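Local structure of antitoxin HicB3 (Yersinia pestis, 4P7D) at the interface of chains A and B. The protein acts as the antitoxin of a HicAB-type toxin-antitoxin system, probably neutralising its partner HicA toxin and binding operator DNA through a dimeric ribbon-helix-helix domain. Residues are numbered along the deposited sequence; one frame, centred on the assembly and turned at random. Chains: chain A/B, Antitoxin HicB3.

The interface of chains A and B. Residues chain A 87-88, 90-94, 96; chain B 99-103, 105.
Strand 93-101 of chain A runs antiparallel to its twin in chain B, and helix 102-115 of chain B follows directly, the two-fold arrangement of a ribbon-helix-helix dimer, a class to which this end of HicB3 probably belongs. A:Val94 and B:Met100, a selenomethionine, exchange backbone bonds: A:Val94 N donates to B:Met100 O at 3.0 Å, and B:Met100 N returns a longer bond to A:Val94 O at 3.3 Å. Both donors sit above the plane of the carbonyl they address. Where helix 102-115 begins, B:Gln102 N donates a hydrogen bond to A:Lys92 O at 3.0 Å, nearly along the C=O axis (163°), so a carbonyl of the other chain takes up an amide at the start of the helix.

Side chains fill the inner face of the ribbon. A:Phe96, with CG between the backbone N and the carbonyl carbon (chi1 61°), turns one ring face to B:Leu105, whose CD1 lies over the ring centre, 4.0 Å from the centroid. B:Met100 comes obliquely, its CG near A:Phe96 CE1 and its methyl CE in plane at the ring edge. The other methyl of B:Leu105, CD2, meets A:Val94 CG1 at 3.8 Å, the two side chains crossing at about a right angle.

B:Gln102 also packs its side chain directly against chain A. Its anti chi1 (-174°) puts CG beside the carbonyl oxygens of A:Ala87 and A:Lys88 in 3-10 helix 86-89, and the bend at chi2 then turns the amide so that NE2 lies 3.9 Å from A:Val94 CG1.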
loop_
_atom_site.group_PDB
_atom_site.type_symbol
_atom_site.label_atom_id
_atom_site.label_comp_id
_atom_site.label_asym_id
_atom_site.label_seq_id
_atom_site.Cartn_x
_atom_site.Cartn_y
_atom_site.Cartn_z
ATOM N N ALA A 87 18.119 5.641 -19.921
ATOM C CA ALA A 87 18.269 6.917 -19.246
ATOM C C ALA A 87 17.969 6.761 -17.751
ATOM O O ALA A 87 18.610 7.385 -16.919
ATOM C CB ALA A 87 17.360 7.962 -19.870
ATOM N N LYS A 88 17.012 5.916 -17.394
ATOM C CA LYS A 88 16.646 5.816 -15.986
ATOM C C LYS A 88 17.687 5.063 -15.161
ATOM O O LYS A 88 17.646 5.111 -13.930
ATOM C CB LYS A 88 15.270 5.157 -15.814
ATOM C CG LYS A 88 14.146 5.899 -16.538
ATOM C CD LYS A 88 14.003 7.332 -16.027
ATOM C CE LYS A 88 12.909 8.099 -16.785
ATOM N NZ LYS A 88 12.318 9.201 -15.959
ATOM N N GLU A 90 21.143 5.322 -15.836
ATOM C CA GLU A 90 22.446 5.970 -15.909
ATOM C C GLU A 90 22.836 6.389 -14.490
ATOM O O GLU A 90 21.971 6.545 -13.633
ATOM C CB GLU A 90 22.427 7.170 -16.868
ATOM C CG GLU A 90 22.197 6.803 -18.344
ATOM C CD GLU A 90 22.166 8.020 -19.286
ATOM O OE1 GLU A 90 22.186 9.166 -18.786
ATOM O OE2 GLU A 90 22.118 7.831 -20.530
ATOM N N SER A 91 24.132 6.522 -14.227
ATOM C CA SER A 91 24.585 6.886 -12.883
ATOM C C SER A 91 24.893 8.375 -12.808
ATOM O O SER A 91 25.439 8.849 -11.817
ATOM C CB SER A 91 25.814 6.077 -12.463
ATOM O OG SER A 91 26.989 6.547 -13.103
ATOM N N LYS A 92 24.547 9.093 -13.874
ATOM C CA LYS A 92 24.507 10.550 -13.876
ATOM C C LYS A 92 23.847 11.082 -12.598
ATOM O O LYS A 92 22.829 10.555 -12.156
ATOM C CB LYS A 92 23.752 11.034 -15.117
ATOM C CG LYS A 92 23.543 12.536 -15.227
ATOM C CD LYS A 92 22.786 12.907 -16.516
ATOM C CE LYS A 92 21.279 12.598 -16.428
ATOM N NZ LYS A 92 20.532 13.029 -17.663
ATOM N N ALA A 93 24.432 12.106 -11.988
ATOM C CA ALA A 93 23.820 12.699 -10.817
ATOM C C ALA A 93 22.520 13.398 -11.192
ATOM O O ALA A 93 22.359 13.839 -12.331
ATOM C CB ALA A 93 24.749 13.652 -10.174
ATOM N N VAL A 94 21.589 13.483 -10.242
ATOM C CA VAL A 94 20.301 14.130 -10.479
ATOM C C VAL A 94 19.803 14.745 -9.192
ATOM O O VAL A 94 19.762 14.081 -8.163
ATOM C CB VAL A 94 19.226 13.159 -11.042
ATOM C CG1 VAL A 94 19.199 11.863 -10.292
ATOM C CG2 VAL A 94 17.857 13.803 -10.989
ATOM N N PHE A 96 17.180 16.509 -6.625
ATOM C CA PHE A 96 15.755 16.466 -6.305
ATOM C C PHE A 96 15.438 17.093 -4.956
ATOM O O PHE A 96 16.296 17.605 -4.266
ATOM C CB PHE A 96 15.216 15.036 -6.381
ATOM C CG PHE A 96 15.848 14.088 -5.431
ATOM C CD1 PHE A 96 17.092 13.517 -5.717
ATOM C CD2 PHE A 96 15.168 13.695 -4.266
ATOM C CE1 PHE A 96 17.672 12.613 -4.830
ATOM C CE2 PHE A 96 15.759 12.778 -3.375
ATOM C CZ PHE A 96 16.999 12.248 -3.655
ATOM N N THR B 99 21.358 15.369 -3.987
ATOM C CA THR B 99 21.815 14.862 -5.256
ATOM C C THR B 99 22.089 13.409 -5.034
ATOM O O THR B 99 22.835 13.056 -4.120
ATOM C CB THR B 99 23.117 15.542 -5.763
ATOM O OG1 THR B 99 22.943 16.957 -5.849
ATOM C CG2 THR B 99 23.478 15.030 -7.126
HETATM N N MSE B 100 21.476 12.554 -5.835
HETATM C CA MSE B 100 22.040 11.231 -5.991
HETATM C C MSE B 100 21.907 10.693 -7.413
HETATM O O MSE B 100 21.211 11.263 -8.241
HETATM C CB MSE B 100 21.446 10.268 -4.956
HETATM C CG MSE B 100 19.965 10.256 -4.851
HETATM SE SE MSE B 100 19.319 9.063 -3.428
HETATM C CE MSE B 100 19.580 10.093 -1.801
ATOM N N SER B 101 22.643 9.626 -7.698
ATOM C CA SER B 101 22.587 8.981 -8.999
ATOM C C SER B 101 21.172 8.593 -9.437
ATOM O O SER B 101 20.334 8.180 -8.635
ATOM C CB SER B 101 23.469 7.747 -8.991
ATOM O OG SER B 101 23.289 7.033 -7.779
ATOM N N GLN B 102 20.943 8.743 -10.735
ATOM C CA GLN B 102 19.692 8.402 -11.385
ATOM C C GLN B 102 19.228 7.008 -11.004
ATOM O O GLN B 102 18.122 6.830 -10.519
ATOM C CB GLN B 102 19.854 8.514 -12.909
ATOM C CG GLN B 102 18.576 8.326 -13.707
ATOM C CD GLN B 102 17.512 9.274 -13.254
ATOM O OE1 GLN B 102 16.592 8.897 -12.513
ATOM N NE2 GLN B 102 17.643 10.535 -13.659
ATOM N N ASN B 103 20.090 6.024 -11.224
ATOM C CA ASN B 103 19.733 4.626 -11.029
ATOM C C ASN B 103 19.314 4.327 -9.601
ATOM O O ASN B 103 18.573 3.391 -9.357
ATOM C CB ASN B 103 20.900 3.727 -11.393
ATOM C CG ASN B 103 21.912 3.668 -10.292
ATOM O OD1 ASN B 103 22.559 4.666 -9.994
ATOM N ND2 ASN B 103 22.031 2.514 -9.638
ATOM N N LEU B 105 17.773 6.753 -7.601
ATOM C CA LEU B 105 16.503 7.419 -7.595
ATOM C C LEU B 105 15.439 6.552 -8.258
ATOM O O LEU B 105 14.333 6.411 -7.759
ATOM C CB LEU B 105 16.634 8.757 -8.309
ATOM C CG LEU B 105 15.559 9.766 -7.929
ATOM C CD1 LEU B 105 15.431 9.809 -6.400
ATOM C CD2 LEU B 105 15.906 11.135 -8.490
#